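Local coordinates for protein cellulase (Bacillus sp. BG-CS10, PDB 5E09) that probably hydrolyses internal beta-1,4-glucosidic bonds of cellulose, as a salt-adapted family 5 endoglucanase that also carries a family 46 carbohydrate-binding module, at residues I10-N22 with F260-F272. Numbering follows the deposited sequence.
Sequences IQSYVADMQPGWN and FTANGIPVVLGEF
Helix 9-15 packs against the start of strand 267-272, its Gln11 CA 5.4 Å from Pro266 CA, and after a turn the chain enters strand 20-23, where Asn22 comes level with Glu271. The setting is the (beta/alpha)8 barrel of a family 5 glycoside hydrolase: the strands are the first and seventh, kept from being neighbours by strand 306-311, and the short helix lies across the N-terminal end of the barrel. Pro266 is the centre of the packing. Its ring crosses the side chains of Ile10 and Val14 at about a right angle, with Val14 CG2 3.7 Å from Pro266 CB and Ile10 CG1 4.1 Å from Pro266 CG. While Val14 CG2 rests on CB and CG of the proline, CG1, anti to the backbone N (chi1 166°), also reaches Pro266 CB and extends on to Val268 CG2 at 4.1 Å. One turn further on, the selenium of Met17, a selenomethionine, approaches the same Val268 methyl at 4.3 Å, and Ile220 of strand 219-225 touches both Val14 and Val268, extending this apolar plug at the barrel floor. At the outer margin the extended Gln11 side chain passes beside the loop that follows helix 243-261, its CG 4.0 Å from Gly264 O. Polar contact takes over inside the barrel. Asn22 OD1 accepts a hydrogen bond from Arg59, which also forms a salt bridge with Glu271, whose other carboxylate oxygen is hydrogen-bonded to Tyr226; the arginine thus links both strands. Held through both ends of its amide, Asn22 has its rotation fixed: ND2 donates to Gly270 O at 2.9 Å, nearly straight at 170°, with the acceptor close to the amide plane and the donor tilted 15° from the plane of the Gly270 carbonyl.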
ATOM      1  N   ILE A  10      27.199  -5.768   5.575  1.00 52.77           N
ATOM      2  CA  ILE A  10      25.805  -6.140   5.381  1.00 47.33           C
ATOM      3  C   ILE A  10      24.909  -4.894   5.401  1.00 51.21           C
ATOM      4  O   ILE A  10      23.894  -4.837   4.700  1.00 46.11           O
ATOM      5  CB  ILE A  10      25.337  -7.174   6.436  1.00 50.37           C
ATOM      6  CG1 ILE A  10      24.016  -7.813   6.006  1.00 40.66           C
ATOM      7  CG2 ILE A  10      25.261  -6.564   7.839  1.00 42.54           C
ATOM      8  CD1 ILE A  10      24.106  -8.568   4.695  1.00 36.59           C
ATOM      9  N   GLN A  11      25.306  -3.886   6.173  1.00 45.98           N
ATOM     10  CA  GLN A  11      24.578  -2.625   6.212  1.00 50.47           C
ATOM     11  C   GLN A  11      24.698  -1.878   4.882  1.00 57.50           C
ATOM     12  O   GLN A  11      23.751  -1.213   4.441  1.00 54.09           O
ATOM     13  CB  GLN A  11      25.088  -1.740   7.351  1.00 50.80           C
ATOM     14  CG  GLN A  11      24.683  -2.181   8.745  1.00 59.69           C
ATOM     15  CD  GLN A  11      25.166  -1.219   9.823  1.00 75.30           C
ATOM     16  OE1 GLN A  11      26.354  -0.891   9.895  1.00 67.98           O
ATOM     17  NE2 GLN A  11      24.244  -0.759  10.666  1.00 66.54           N
ATOM     18  N   SER A  12      25.865  -1.987   4.252  1.00 46.72           N
ATOM     19  CA  SER A  12      26.107  -1.349   2.961  1.00 53.67           C
ATOM     20  C   SER A  12      25.406  -2.116   1.851  1.00 39.20           C
ATOM     21  O   SER A  12      24.872  -1.532   0.911  1.00 41.62           O
ATOM     22  CB  SER A  12      27.609  -1.257   2.677  1.00 43.74           C
ATOM     23  OG  SER A  12      28.239  -0.392   3.602  1.00 67.07           O
ATOM     24  N   TYR A  13      25.443  -3.437   1.970  1.00 38.61           N
ATOM     25  CA  TYR A  13      24.672  -4.334   1.129  1.00 38.29           C
ATOM     26  C   TYR A  13      23.205  -3.902   1.115  1.00 48.58           C
ATOM     27  O   TYR A  13      22.635  -3.667   0.049  1.00 47.72           O
ATOM     28  CB  TYR A  13      24.823  -5.770   1.639  1.00 38.59           C
ATOM     29  CG  TYR A  13      24.099  -6.844   0.851  1.00 50.53           C
ATOM     30  CD1 TYR A  13      22.766  -7.145   1.115  1.00 44.18           C
ATOM     31  CD2 TYR A  13      24.755  -7.587  -0.122  1.00 36.48           C
ATOM     32  CE1 TYR A  13      22.102  -8.134   0.421  1.00 40.14           C
ATOM     33  CE2 TYR A  13      24.096  -8.582  -0.828  1.00 43.94           C
ATOM     34  CZ  TYR A  13      22.763  -8.850  -0.550  1.00 55.01           C
ATOM     35  OH  TYR A  13      22.078  -9.841  -1.229  1.00 42.84           O
ATOM     36  N   VAL A  14      22.610  -3.764   2.299  1.00 39.55           N
ATOM     37  CA  VAL A  14      21.194  -3.414   2.399  1.00 45.13           C
ATOM     38  C   VAL A  14      20.917  -1.982   1.931  1.00 52.56           C
ATOM     39  O   VAL A  14      19.904  -1.727   1.276  1.00 37.19           O
ATOM     40  CB  VAL A  14      20.665  -3.607   3.842  1.00 53.37           C
ATOM     41  CG1 VAL A  14      19.312  -2.918   4.034  1.00 37.23           C
ATOM     42  CG2 VAL A  14      20.557  -5.090   4.164  1.00 46.60           C
ATOM     43  N   ALA A  15      21.816  -1.053   2.255  1.00 45.99           N
ATOM     44  CA  ALA A  15      21.663   0.324   1.793  1.00 41.34           C
ATOM     45  C   ALA A  15      21.689   0.388   0.265  1.00 49.29           C
ATOM     46  O   ALA A  15      20.997   1.206  -0.339  1.00 42.17           O
ATOM     47  CB  ALA A  15      22.745   1.216   2.382  1.00 39.27           C
ATOM     48  N   ASP A  16      22.416  -0.511  -0.356  1.00 43.71           N
ATOM     49  CA  ASP A  16      22.534  -0.572  -1.786  1.00 42.87           C
ATOM     50  C   ASP A  16      21.290  -1.103  -2.486  1.00 50.16           C
ATOM     51  O   ASP A  16      21.223  -1.115  -3.684  1.00 56.59           O
ATOM     52  CB  ASP A  16      23.764  -1.356  -2.171  1.00 41.96           C
ATOM     53  CG  ASP A  16      24.246  -1.031  -3.540  1.00 62.52           C
ATOM     54  OD1 ASP A  16      24.148   0.129  -3.939  1.00 57.57           O
ATOM     55  OD2 ASP A  16      24.739  -1.928  -4.229  1.00 56.69           O
HETATM   56  N   MSE A  17      20.327  -1.587  -1.736  1.00 44.99           N
HETATM   57  CA  MSE A  17      19.109  -2.077  -2.311  1.00 51.79           C
HETATM   58  C   MSE A  17      18.054  -1.015  -2.467  1.00 37.22           C
HETATM   59  O   MSE A  17      17.108  -1.307  -3.146  1.00 42.89           O
HETATM   60  CB  MSE A  17      18.524  -3.163  -1.430  1.00 43.74           C
HETATM   61  CG  MSE A  17      19.304  -4.445  -1.303  1.00 62.87           C
HETATM   62 SE   MSE A  17      18.550  -5.546   0.141  1.00252.79          SE
HETATM   63  CE  MSE A  17      17.036  -6.275  -0.827  1.00 16.93           C
ATOM     64  N   GLN A  18      18.196   0.161  -1.869  1.00 45.57           N
ATOM     65  CA  GLN A  18      17.216   1.234  -1.902  1.00 38.64           C
ATOM     66  C   GLN A  18      17.095   1.828  -3.308  1.00 36.38           C
ATOM     67  O   GLN A  18      18.093   2.244  -3.888  1.00 49.96           O
ATOM     68  CB  GLN A  18      17.621   2.311  -0.890  1.00 34.11           C
ATOM     69  CG  GLN A  18      16.550   3.325  -0.542  1.00 33.65           C
ATOM     70  CD  GLN A  18      15.470   2.760   0.361  1.00 53.52           C
ATOM     71  OE1 GLN A  18      14.850   1.735   0.055  1.00 48.26           O
ATOM     72  NE2 GLN A  18      15.245   3.425   1.489  1.00 42.84           N
ATOM     73  N   PRO A  19      15.875   1.860  -3.873  1.00 49.77           N
ATOM     74  CA  PRO A  19      14.615   1.284  -3.390  1.00 42.05           C
ATOM     75  C   PRO A  19      14.287  -0.047  -4.064  1.00 41.32           C
ATOM     76  O   PRO A  19      14.933  -0.418  -5.044  1.00 38.14           O
ATOM     77  CB  PRO A  19      13.591   2.340  -3.783  1.00 35.90           C
ATOM     78  CG  PRO A  19      14.116   2.840  -5.105  1.00 45.02           C
ATOM     79  CD  PRO A  19      15.639   2.777  -5.004  1.00 44.75           C
ATOM     80  N   GLY A  20      13.274  -0.741  -3.556  1.00 40.67           N
ATOM     81  CA  GLY A  20      12.924  -2.054  -4.065  1.00 35.42           C
ATOM     82  C   GLY A  20      11.477  -2.174  -4.496  1.00 34.49           C
ATOM     83  O   GLY A  20      10.627  -1.364  -4.123  1.00 38.06           O
ATOM     84  N   TRP A  21      11.198  -3.205  -5.283  1.00 37.70           N
ATOM     85  CA  TRP A  21       9.885  -3.382  -5.878  1.00 33.76           C
ATOM     86  C   TRP A  21       9.441  -4.840  -5.777  1.00 36.39           C
ATOM     87  O   TRP A  21      10.228  -5.751  -6.039  1.00 39.10           O
ATOM     88  CB  TRP A  21       9.928  -2.924  -7.337  1.00 36.25           C
ATOM     89  CG  TRP A  21       8.622  -2.993  -8.078  1.00 46.25           C
ATOM     90  CD1 TRP A  21       7.629  -2.056  -8.077  1.00 32.21           C
ATOM     91  CD2 TRP A  21       8.186  -4.037  -8.960  1.00 34.07           C
ATOM     92  NE1 TRP A  21       6.596  -2.460  -8.887  1.00 41.08           N
ATOM     93  CE2 TRP A  21       6.916  -3.677  -9.447  1.00 33.98           C
ATOM     94  CE3 TRP A  21       8.745  -5.243  -9.387  1.00 34.41           C
ATOM     95  CZ2 TRP A  21       6.193  -4.470 -10.330  1.00 34.94           C
ATOM     96  CZ3 TRP A  21       8.025  -6.037 -10.262  1.00 35.30           C
ATOM     97  CH2 TRP A  21       6.764  -5.648 -10.724  1.00 34.61           C
ATOM     98  N   ASN A  22       8.186  -5.058  -5.391  1.00 35.94           N
ATOM     99  CA  ASN A  22       7.634  -6.408  -5.279  1.00 35.95           C
ATOM    100  C   ASN A  22       6.944  -6.865  -6.550  1.00 40.44           C
ATOM    101  O   ASN A  22       6.054  -6.183  -7.055  1.00 36.37           O
ATOM    102  CB  ASN A  22       6.629  -6.495  -4.127  1.00 39.92           C
ATOM    103  CG  ASN A  22       7.289  -6.726  -2.789  1.00 31.08           C
ATOM    104  OD1 ASN A  22       7.541  -7.863  -2.400  1.00 39.45           O
ATOM    105  ND2 ASN A  22       7.561  -5.649  -2.071  1.00 29.01           N
ATOM    106  N   PHE A 260      16.958  -2.668  15.913  1.00 49.25           N
ATOM    107  CA  PHE A 260      17.840  -3.299  14.932  1.00 45.31           C
ATOM    108  C   PHE A 260      18.904  -2.371  14.336  1.00 56.49           C
ATOM    109  O   PHE A 260      20.104  -2.607  14.500  1.00 51.21           O
ATOM    110  CB  PHE A 260      17.016  -3.898  13.799  1.00 44.95           C
ATOM    111  CG  PHE A 260      16.123  -5.021  14.224  1.00 49.09           C
ATOM    112  CD1 PHE A 260      16.654  -6.251  14.576  1.00 50.60           C
ATOM    113  CD2 PHE A 260      14.750  -4.857  14.253  1.00 48.02           C
ATOM    114  CE1 PHE A 260      15.833  -7.293  14.962  1.00 46.84           C
ATOM    115  CE2 PHE A 260      13.920  -5.901  14.638  1.00 47.36           C
ATOM    116  CZ  PHE A 260      14.465  -7.115  14.993  1.00 40.63           C
ATOM    117  N   THR A 261      18.461  -1.338  13.624  1.00 48.50           N
ATOM    118  CA  THR A 261      19.375  -0.447  12.907  1.00 57.42           C
ATOM    119  C   THR A 261      20.407   0.214  13.833  1.00 56.50           C
ATOM    120  O   THR A 261      21.568   0.364  13.465  1.00 50.28           O
ATOM    121  CB  THR A 261      18.593   0.647  12.146  1.00 52.90           C
ATOM    122  OG1 THR A 261      17.786   0.036  11.129  1.00 56.87           O
ATOM    123  CG2 THR A 261      19.540   1.640  11.490  1.00 42.74           C
ATOM    124  N   ALA A 262      19.978   0.597  15.032  1.00 64.04           N
ATOM    125  CA  ALA A 262      20.870   1.213  16.012  1.00 48.64           C
ATOM    126  C   ALA A 262      22.009   0.265  16.388  1.00 60.11           C
ATOM    127  O   ALA A 262      23.149   0.691  16.581  1.00 57.98           O
ATOM    128  CB  ALA A 262      20.096   1.627  17.248  1.00 49.96           C
ATOM    129  N   ASN A 263      21.694  -1.021  16.490  1.00 65.91           N
ATOM    130  CA  ASN A 263      22.719  -2.049  16.611  1.00 48.18           C
ATOM    131  C   ASN A 263      23.144  -2.451  15.204  1.00 53.68           C
ATOM    132  O   ASN A 263      22.757  -1.815  14.228  1.00 62.86           O
ATOM    133  CB  ASN A 263      22.150  -3.299  17.279  1.00 51.76           C
ATOM    134  CG  ASN A 263      21.539  -3.002  18.637  1.00 61.45           C
ATOM    135  OD1 ASN A 263      22.192  -2.434  19.513  1.00 77.31           O
ATOM    136  ND2 ASN A 263      20.274  -3.367  18.812  1.00 59.28           N
ATOM    137  N   GLY A 264      23.931  -3.500  15.063  1.00 54.13           N
ATOM    138  CA  GLY A 264      24.403  -3.872  13.744  1.00 65.71           C
ATOM    139  C   GLY A 264      23.447  -4.429  12.718  1.00 54.01           C
ATOM    140  O   GLY A 264      23.861  -4.784  11.615  1.00 62.15           O
ATOM    141  N   ILE A 265      22.172  -4.545  13.076  1.00 53.78           N
ATOM    142  CA  ILE A 265      21.234  -5.170  12.144  1.00 48.22           C
ATOM    143  C   ILE A 265      20.430  -4.281  11.198  1.00 46.14           C
ATOM    144  O   ILE A 265      19.621  -3.460  11.632  1.00 43.02           O
ATOM    145  CB  ILE A 265      20.250  -6.008  12.990  1.00 58.20           C
ATOM    146  CG1 ILE A 265      21.017  -6.787  14.063  1.00 52.46           C
ATOM    147  CG2 ILE A 265      19.428  -6.933  12.102  1.00 39.21           C
ATOM    148  CD1 ILE A 265      20.146  -7.639  14.946  1.00 53.85           C
ATOM    149  N   PRO A 266      20.638  -4.464   9.890  1.00 45.61           N
ATOM    150  CA  PRO A 266      19.940  -3.685   8.866  1.00 39.77           C
ATOM    151  C   PRO A 266      18.507  -4.175   8.670  1.00 50.86           C
ATOM    152  O   PRO A 266      18.237  -5.370   8.815  1.00 40.79           O
ATOM    153  CB  PRO A 266      20.782  -3.926   7.618  1.00 40.86           C
ATOM    154  CG  PRO A 266      21.324  -5.301   7.815  1.00 45.52           C
ATOM    155  CD  PRO A 266      21.564  -5.447   9.298  1.00 40.22           C
ATOM    156  N   VAL A 267      17.605  -3.256   8.342  1.00 38.77           N
ATOM    157  CA  VAL A 267      16.197  -3.579   8.202  1.00 47.03           C
ATOM    158  C   VAL A 267      15.707  -3.389   6.766  1.00 45.43           C
ATOM    159  O   VAL A 267      16.040  -2.403   6.104  1.00 44.07           O
ATOM    160  CB  VAL A 267      15.338  -2.717   9.153  1.00 55.75           C
ATOM    161  CG1 VAL A 267      13.850  -3.035   8.986  1.00 38.14           C
ATOM    162  CG2 VAL A 267      15.778  -2.924  10.594  1.00 43.43           C
ATOM    163  N   VAL A 268      14.938  -4.363   6.287  1.00 41.69           N
ATOM    164  CA  VAL A 268      14.197  -4.235   5.045  1.00 39.75           C
ATOM    165  C   VAL A 268      12.689  -4.204   5.318  1.00 37.88           C
ATOM    166  O   VAL A 268      12.104  -5.153   5.870  1.00 36.52           O
ATOM    167  CB  VAL A 268      14.511  -5.377   4.060  1.00 35.36           C
ATOM    168  CG1 VAL A 268      13.583  -5.299   2.853  1.00 36.00           C
ATOM    169  CG2 VAL A 268      15.972  -5.321   3.614  1.00 36.08           C
ATOM    170  N   LEU A 269      12.075  -3.085   4.956  1.00 31.84           N
ATOM    171  CA  LEU A 269      10.629  -2.984   4.889  1.00 35.15           C
ATOM    172  C   LEU A 269      10.183  -3.741   3.639  1.00 30.83           C
ATOM    173  O   LEU A 269      10.007  -3.153   2.579  1.00 36.02           O
ATOM    174  CB  LEU A 269      10.185  -1.518   4.850  1.00 27.31           C
ATOM    175  CG  LEU A 269       8.682  -1.256   4.911  1.00 33.31           C
ATOM    176  CD1 LEU A 269       8.084  -1.906   6.147  1.00 36.13           C
ATOM    177  CD2 LEU A 269       8.411   0.235   4.918  1.00 31.18           C
ATOM    178  N   GLY A 270      10.026  -5.052   3.766  1.00 32.03           N
ATOM    179  CA  GLY A 270       9.840  -5.915   2.611  1.00 35.96           C
ATOM    180  C   GLY A 270       8.576  -5.673   1.810  1.00 42.46           C
ATOM    181  O   GLY A 270       8.506  -6.015   0.627  1.00 39.95           O
ATOM    182  N   GLU A 271       7.567  -5.105   2.463  1.00 27.11           N
ATOM    183  CA  GLU A 271       6.350  -4.673   1.792  1.00 31.11           C
ATOM    184  C   GLU A 271       5.847  -3.393   2.421  1.00 36.29           C
ATOM    185  O   GLU A 271       5.829  -3.263   3.650  1.00 38.06           O
ATOM    186  CB  GLU A 271       5.246  -5.734   1.872  1.00 35.76           C
ATOM    187  CG  GLU A 271       5.567  -7.058   1.223  1.00 39.06           C
ATOM    188  CD  GLU A 271       4.401  -8.018   1.279  1.00 47.04           C
ATOM    189  OE1 GLU A 271       3.283  -7.561   1.604  1.00 44.94           O
ATOM    190  OE2 GLU A 271       4.601  -9.225   1.008  1.00 41.83           O
ATOM    191  N   PHE A 272       5.442  -2.443   1.588  1.00 39.52           N
ATOM    192  CA  PHE A 272       4.657  -1.327   2.087  1.00 36.81           C
ATOM    193  C   PHE A 272       3.665  -0.881   1.024  1.00 36.85           C
ATOM    194  O   PHE A 272       3.783  -1.243  -0.145  1.00 36.15           O
ATOM    195  CB  PHE A 272       5.555  -0.168   2.547  1.00 37.43           C
ATOM    196  CG  PHE A 272       6.189   0.608   1.431  1.00 39.48           C
ATOM    197  CD1 PHE A 272       7.368   0.172   0.844  1.00 35.89           C
ATOM    198  CD2 PHE A 272       5.626   1.794   0.989  1.00 36.08           C
ATOM    199  CE1 PHE A 272       7.960   0.893  -0.173  1.00 38.98           C
ATOM    200  CE2 PHE A 272       6.215   2.521  -0.032  1.00 39.54           C
ATOM    201  CZ  PHE A 272       7.383   2.070  -0.614  1.00 33.26           C
TER